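Local atomic coordinates of CRISPR system Cmr subunit Cmr6 (Pyrococcus furiosus, PDB entry 4W8V), a protein that binds RNA as the Cmr6 subunit of the type III-B Cmr complex, capping, together with Cmr1, this CRISPR ribonucleoprotein that targets invading nucleic acids. Residues D31-V34 with Y35-S38; S53-K56 with G57-H61; F133-Q136 with K137-G140. One frame throughout, in Å; residues are numbered along the deposited sequence.

Contact 1 of 3, residues D31-V34 with Y35-S38; sequences DESV and YETS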
loop_
_atom_site.group_PDB
_atom_site.type_symbol
_atom_site.label_atom_id
_atom_site.label_comp_id
_atom_site.label_asym_id
_atom_site.label_seq_id
_atom_site.Cartn_x
_atom_site.Cartn_y
_atom_site.Cartn_z
ATOM N N ASP A 31 0.132 13.294 14.718
ATOM C CA ASP A 31 -0.592 14.352 15.395
ATOM C C ASP A 31 -2.072 14.192 15.095
ATOM O O ASP A 31 -2.550 14.582 14.033
ATOM C CB ASP A 31 -0.100 15.732 14.964
ATOM C CG ASP A 31 1.100 16.184 15.750
ATOM O OD1 ASP A 31 0.910 16.802 16.816
ATOM O OD2 ASP A 31 2.228 15.906 15.307
ATOM N N GLU A 32 -2.786 13.597 16.039
ATOM C CA GLU A 32 -4.224 13.364 15.874
ATOM C C GLU A 32 -5.003 14.644 16.048
ATOM O O GLU A 32 -4.870 15.345 17.032
ATOM C CB GLU A 32 -4.722 12.315 16.858
ATOM C CG GLU A 32 -4.261 10.916 16.541
ATOM C CD GLU A 32 -5.088 9.867 17.257
ATOM O OE1 GLU A 32 -4.973 9.771 18.495
ATOM O OE2 GLU A 32 -5.854 9.143 16.583
ATOM N N SER A 33 -5.792 14.962 15.040
ATOM C CA SER A 33 -6.884 15.917 15.193
ATOM C C SER A 33 -7.924 15.448 16.237
ATOM O O SER A 33 -7.983 14.272 16.608
ATOM C CB SER A 33 -7.591 16.130 13.865
ATOM O OG SER A 33 -8.690 15.258 13.764
ATOM N N VAL A 34 -8.732 16.381 16.711
ATOM C CA VAL A 34 -9.807 16.080 17.652
ATOM C C VAL A 34 -10.789 15.067 17.086
ATOM O O VAL A 34 -11.270 14.173 17.803
ATOM C CB VAL A 34 -10.559 17.352 18.034
ATOM C CG1 VAL A 34 -11.823 17.019 18.769
ATOM C CG2 VAL A 34 -9.662 18.223 18.894
ATOM N N TYR A 35 -11.091 15.201 15.800
ATOM C CA TYR A 35 -11.927 14.211 15.134
ATOM C C TYR A 35 -11.305 12.820 15.214
ATOM O O TYR A 35 -11.938 11.889 15.716
ATOM C CB TYR A 35 -12.156 14.591 13.685
ATOM C CG TYR A 35 -13.170 13.722 13.021
ATOM C CD1 TYR A 35 -14.461 13.578 13.554
ATOM C CD2 TYR A 35 -12.852 13.031 11.863
ATOM C CE1 TYR A 35 -15.396 12.757 12.930
ATOM C CE2 TYR A 35 -13.753 12.229 11.255
ATOM C CZ TYR A 35 -15.043 12.096 11.776
ATOM O OH TYR A 35 -15.905 11.289 11.096
ATOM N N GLU A 36 -10.046 12.694 14.779
ATOM C CA GLU A 36 -9.388 11.397 14.784
ATOM C C GLU A 36 -9.337 10.777 16.170
ATOM O O GLU A 36 -9.491 9.554 16.308
ATOM C CB GLU A 36 -7.950 11.469 14.228
ATOM C CG GLU A 36 -7.860 11.787 12.747
ATOM C CD GLU A 36 -6.405 12.103 12.312
ATOM O OE1 GLU A 36 -5.768 12.972 12.945
ATOM O OE2 GLU A 36 -5.917 11.480 11.346
ATOM N N THR A 37 -9.084 11.603 17.179
ATOM C CA THR A 37 -9.081 11.140 18.561
ATOM C C THR A 37 -10.500 10.724 18.994
ATOM O O THR A 37 -10.701 9.719 19.687
ATOM C CB THR A 37 -8.568 12.230 19.498
ATOM O OG1 THR A 37 -7.207 12.549 19.171
ATOM C CG2 THR A 37 -8.641 11.771 20.939
ATOM N N SER A 38 -11.490 11.481 18.555
ATOM C CA SER A 38 -12.885 11.165 18.921
ATOM C C SER A 38 -13.311 9.776 18.431
ATOM O O SER A 38 -13.698 8.918 19.217
ATOM C CB SER A 38 -13.830 12.228 18.370
ATOM O OG SER A 38 -13.633 13.446 19.055
#
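A capping box formed by S33 and E36 opens helix 34-43 at the surface of the protein. S33, at the N-cap, offers OG to the first turn: E36 N donates to it over 3.1 Å, and the N-H points almost straight at the oxygen (175°). The return bond runs from S33 N to E36 OE1, 2.9 Å, received on the anti lone pair of the carboxylate, the one facing away from OE2. E36 reaches back because its CG lies beside its own backbone N, anti to the carbonyl carbon (chi1 -68°), and the chain then runs extended, bringing OE1 close to E32 CA as well.

This reciprocal pair is a classical way to begin an alpha helix, here following the loop that leaves strand 25-28. The first turn is reinforced by two hydroxyls folded back on carbonyls. S33 O takes T37 N at 2.9 Å and also T37 OG1, which stands above the carbonyl plane at 3.2 Å. V34 O likewise accepts twice, from S38 N and S38 OG, each 2.8 Å away and coming from opposite faces of its plane. The E32 side chain crosses that of T37 at about a right angle, CB lying 3.4 Å from T37 OG1, while its carboxylate, through OE2, forms a salt bridge with R40 later on the same helix.

Contact 2 of 3, residues S53-K56 with G57-H61; sequences SAIK and GVTRH
S53 joins the contact through its main chain, S53 O accepting from G57 N at 2.9 Å, and A54 O takes V58 N in the next step of the same i to i+4 pattern. A54 O also has V58 CG1 close by: this methyl occupies the crowded position between V58's own N and carbonyl carbon (chi1 66°), which leaves it folded back over the preceding turn, 3.2 Å from I55 O.

I55 O is the carbonyl held twice. T59 N reaches it at 3.1 Å and T59 OG1 at 2.8 Å, from opposite faces of the carbonyl plane. The hydroxyl gets there because OG1 sits beside T59's backbone N, anti to its carbonyl carbon (chi1 -58°); this hydroxyl of a buried residue finds its acceptor within its own helix. All this belongs to helix 52-68, and the contact's centre lies about 3 Å from the centre of this chain, the part of Cmr6 that carries the RAMP-superfamily region. I55 packs against V222 of helix 212-228 and against F144 and A147 of strand 143-149, and T59 also meets helix 212-228, at L221, V222 and A225.

K56 O receives R60 N at 2.8 Å, with R60 CB and CG both lying against the same carbonyl oxygen. The K56 side chain is extended throughout and crosses that of R60 obliquely, bringing the like-charged NZ and NH2 to 3.8 Å. A water lies at the edge of the R60 guanidinium, in its plane, accepting from NH2 at 2.8 Å and weakly from K56 NZ; it probably softens the repulsion. Each charge also has a protein partner: K56 NZ is hydrogen-bonded to F133 O, and R60 NH1 to Y64 OH.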
loop_
_atom_site.group_PDB
_atom_site.type_symbol
_atom_site.label_atom_id
_atom_site.label_comp_id
_atom_site.label_asym_id
_atom_site.label_seq_id
_atom_site.Cartn_x
_atom_site.Cartn_y
_atom_site.Cartn_z
ATOM N N SER A 53 -3.213 7.059 2.104
ATOM C CA SER A 53 -1.951 7.370 1.449
ATOM C C SER A 53 -0.989 6.207 1.649
ATOM O O SER A 53 -0.202 5.883 0.761
ATOM C CB SER A 53 -1.359 8.689 1.977
ATOM O OG SER A 53 -0.968 8.590 3.341
ATOM N N ALA A 54 -1.067 5.557 2.804
ATOM C CA ALA A 54 -0.277 4.353 3.031
ATOM C C ALA A 54 -0.779 3.184 2.174
ATOM O O ALA A 54 0.020 2.405 1.667
ATOM C CB ALA A 54 -0.280 3.970 4.497
ATOM N N ILE A 55 -2.095 3.066 2.010
ATOM C CA ILE A 55 -2.652 2.033 1.141
ATOM C C ILE A 55 -2.206 2.282 -0.299
ATOM O O ILE A 55 -1.783 1.355 -0.994
ATOM C CB ILE A 55 -4.188 1.984 1.241
ATOM C CG1 ILE A 55 -4.574 1.455 2.622
ATOM C CG2 ILE A 55 -4.788 1.084 0.143
ATOM C CD1 ILE A 55 -6.007 1.064 2.752
ATOM N N LYS A 56 -2.236 3.545 -0.717
ATOM C CA LYS A 56 -1.753 3.933 -2.040
ATOM C C LYS A 56 -0.265 3.637 -2.242
ATOM O O LYS A 56 0.133 3.128 -3.281
ATOM C CB LYS A 56 -2.003 5.421 -2.260
ATOM C CG LYS A 56 -1.771 5.879 -3.677
ATOM C CD LYS A 56 -2.017 7.364 -3.826
ATOM C CE LYS A 56 -2.195 7.710 -5.292
ATOM N NZ LYS A 56 -2.279 9.168 -5.559
ATOM N N GLY A 57 0.552 3.980 -1.251
ATOM C CA GLY A 57 1.982 3.743 -1.305
ATOM C C GLY A 57 2.379 2.292 -1.480
ATOM O O GLY A 57 3.114 1.946 -2.411
ATOM N N VAL A 58 1.907 1.434 -0.584
ATOM C CA VAL A 58 2.190 0.010 -0.702
ATOM C C VAL A 58 1.672 -0.576 -2.036
ATOM O O VAL A 58 2.307 -1.453 -2.613
ATOM C CB VAL A 58 1.605 -0.774 0.489
ATOM C CG1 VAL A 58 0.067 -0.732 0.479
ATOM C CG2 VAL A 58 2.115 -2.216 0.491
ATOM N N THR A 59 0.541 -0.076 -2.540
ATOM C CA THR A 59 -0.007 -0.552 -3.813
ATOM C C THR A 59 0.806 -0.042 -5.007
ATOM O O THR A 59 1.026 -0.782 -5.947
ATOM C CB THR A 59 -1.494 -0.136 -3.990
ATOM O OG1 THR A 59 -2.260 -0.641 -2.904
ATOM C CG2 THR A 59 -2.067 -0.705 -5.264
ATOM N N ARG A 60 1.208 1.228 -4.975
ATOM C CA ARG A 60 2.234 1.768 -5.869
ATOM C C ARG A 60 3.473 0.865 -5.911
ATOM O O ARG A 60 3.955 0.477 -6.967
ATOM C CB ARG A 60 2.721 3.149 -5.403
ATOM C CG ARG A 60 1.940 4.384 -5.765
ATOM C CD ARG A 60 2.833 5.574 -5.371
ATOM N NE ARG A 60 2.148 6.860 -5.299
ATOM C CZ ARG A 60 2.058 7.718 -6.308
ATOM N NH1 ARG A 60 2.588 7.414 -7.481
ATOM N NH2 ARG A 60 1.422 8.869 -6.153
ATOM N N HIS A 61 3.993 0.589 -4.722
ATOM C CA HIS A 61 5.219 -0.165 -4.539
ATOM C C HIS A 61 5.136 -1.517 -5.199
ATOM O O HIS A 61 6.067 -1.946 -5.887
ATOM C CB HIS A 61 5.514 -0.332 -3.048
ATOM C CG HIS A 61 6.781 -1.069 -2.752
ATOM N ND1 HIS A 61 6.866 -2.445 -2.780
ATOM C CD2 HIS A 61 8.008 -0.626 -2.377
ATOM C CE1 HIS A 61 8.096 -2.817 -2.462
ATOM N NE2 HIS A 61 8.803 -1.736 -2.210
HETATM O O HOH W 1 0.490 10.897 -4.408
#

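Contact 3 of 3, residues F133-Q136 with K137-G140; sequences FGTQ and KKEG
From F133 to G140 the main chain doubles back on itself, the end-to-end directions of 133-136 and 137-140 lying 163° apart, and T135 N closes the bend by donating to K138 O at 3.0 Å. G134 CA lies 3.6 Å from G140 N as the two arms draw close. G134, the first residue past helix 122-133, has positive phi (85°), and with no side chain it lets the two arms come this close.

Inside the bend the T135 hydroxyl does most of the side-chain work. OG1 stands between T135's own backbone N and carbonyl carbon (chi1 62°), and from there faces the amides coming round the turn. K138 N donates to it at 3.1 Å and K137 N at 3.3 Å; both bonds are weak, with bent N-H angles, but together they tie this one oxygen to two successive amides. K138 lays its CB alongside the hydroxyl, 3.5 Å from OG1, before its extended chain leads away from the bend. T135 and K138 also both touch I130, placing the bend against helix 122-133, which it follows.

The bond from K137 N, two residues on, fits an ST turn at T135, though a weak one, and K138 N adds the next amide; the turn is set in the hairpin-like loop that carries the chain from the end of helix 122-133 into strand 143-149.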
loop_
_atom_site.group_PDB
_atom_site.type_symbol
_atom_site.label_atom_id
_atom_site.label_comp_id
_atom_site.label_asym_id
_atom_site.label_seq_id
_atom_site.Cartn_x
_atom_site.Cartn_y
_atom_site.Cartn_z
ATOM N N PHE A 133 -2.997 6.047 -10.221
ATOM C CA PHE A 133 -2.146 6.672 -9.213
ATOM C C PHE A 133 -1.826 8.138 -9.517
ATOM O O PHE A 133 -1.555 8.929 -8.609
ATOM C CB PHE A 133 -0.837 5.885 -9.070
ATOM C CG PHE A 133 -1.030 4.471 -8.607
ATOM C CD1 PHE A 133 -1.348 4.201 -7.284
ATOM C CD2 PHE A 133 -0.894 3.408 -9.489
ATOM C CE1 PHE A 133 -1.531 2.899 -6.848
ATOM C CE2 PHE A 133 -1.077 2.105 -9.050
ATOM C CZ PHE A 133 -1.399 1.857 -7.731
ATOM N N GLY A 134 -1.859 8.492 -10.796
ATOM C CA GLY A 134 -1.483 9.821 -11.229
ATOM C C GLY A 134 0.012 9.895 -11.430
ATOM O O GLY A 134 0.730 8.949 -11.137
ATOM N N THR A 135 0.477 11.020 -11.959
ATOM C CA THR A 135 1.898 11.291 -12.117
ATOM C C THR A 135 2.186 12.736 -11.743
ATOM O O THR A 135 1.348 13.420 -11.163
ATOM C CB THR A 135 2.384 11.051 -13.558
ATOM O OG1 THR A 135 1.706 11.942 -14.448
ATOM C CG2 THR A 135 2.122 9.619 -13.991
ATOM N N GLN A 136 3.380 13.203 -12.080
ATOM C CA GLN A 136 3.743 14.583 -11.806
ATOM C C GLN A 136 2.900 15.551 -12.630
ATOM O O GLN A 136 2.643 16.673 -12.197
ATOM C CB GLN A 136 5.233 14.819 -12.076
ATOM C CG GLN A 136 6.139 14.558 -10.876
ATOM C CD GLN A 136 5.734 15.354 -9.642
ATOM O OE1 GLN A 136 5.132 16.429 -9.737
ATOM N NE2 GLN A 136 6.063 14.822 -8.471
ATOM N N LYS A 137 2.466 15.112 -13.810
ATOM C CA LYS A 137 1.715 15.971 -14.725
ATOM C C LYS A 137 0.223 15.653 -14.756
ATOM O O LYS A 137 -0.581 16.461 -15.226
ATOM C CB LYS A 137 2.281 15.859 -16.145
ATOM C CG LYS A 137 3.665 16.446 -16.325
ATOM C CD LYS A 137 4.263 16.005 -17.647
ATOM C CE LYS A 137 5.627 16.624 -17.868
ATOM N NZ LYS A 137 6.449 15.797 -18.792
ATOM N N LYS A 138 -0.147 14.476 -14.263
ATOM C CA LYS A 138 -1.532 14.027 -14.356
ATOM C C LYS A 138 -2.141 13.727 -12.995
ATOM O O LYS A 138 -1.474 13.235 -12.087
ATOM C CB LYS A 138 -1.631 12.793 -15.254
ATOM C CG LYS A 138 -1.243 13.057 -16.697
ATOM C CD LYS A 138 -1.630 11.901 -17.606
ATOM C CE LYS A 138 -1.615 12.321 -19.071
ATOM N NZ LYS A 138 -2.255 11.307 -19.957
ATOM N N GLU A 139 -3.424 14.033 -12.863
ATOM C CA GLU A 139 -4.150 13.763 -11.638
ATOM C C GLU A 139 -4.528 12.294 -11.617
ATOM O O GLU A 139 -4.879 11.736 -12.649
ATOM C CB GLU A 139 -5.400 14.650 -11.543
ATOM C CG GLU A 139 -6.093 14.653 -10.184
ATOM C CD GLU A 139 -5.497 15.665 -9.218
ATOM O OE1 GLU A 139 -4.747 16.556 -9.674
ATOM O OE2 GLU A 139 -5.780 15.572 -8.003
ATOM N N GLY A 140 -4.442 11.665 -10.451
ATOM C CA GLY A 140 -4.934 10.311 -10.288
ATOM C C GLY A 140 -6.451 10.313 -10.297
ATOM O O GLY A 140 -7.077 11.211 -9.750
#

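How the contacts relate
The three contacts follow one another along the chain, all within the RAMP-superfamily region of Cmr6. Contact 1 begins helix 34-43, contact 2 lies on the next helix, 52-68, and contact 3 turns the chain between helix 122-133 and strand 143-149. Contact 1 stands apart on the surface, its centre 23 Å from that of contact 2 and 29 Å from that of contact 3. Contacts 2 and 3 have centres 14 Å apart and touch through F133, whose ring packs on T59 CG2 and R60 CG and whose carbonyl faces the same helix. The end of helix 122-133 is thereby joined to the central part of helix 52-68.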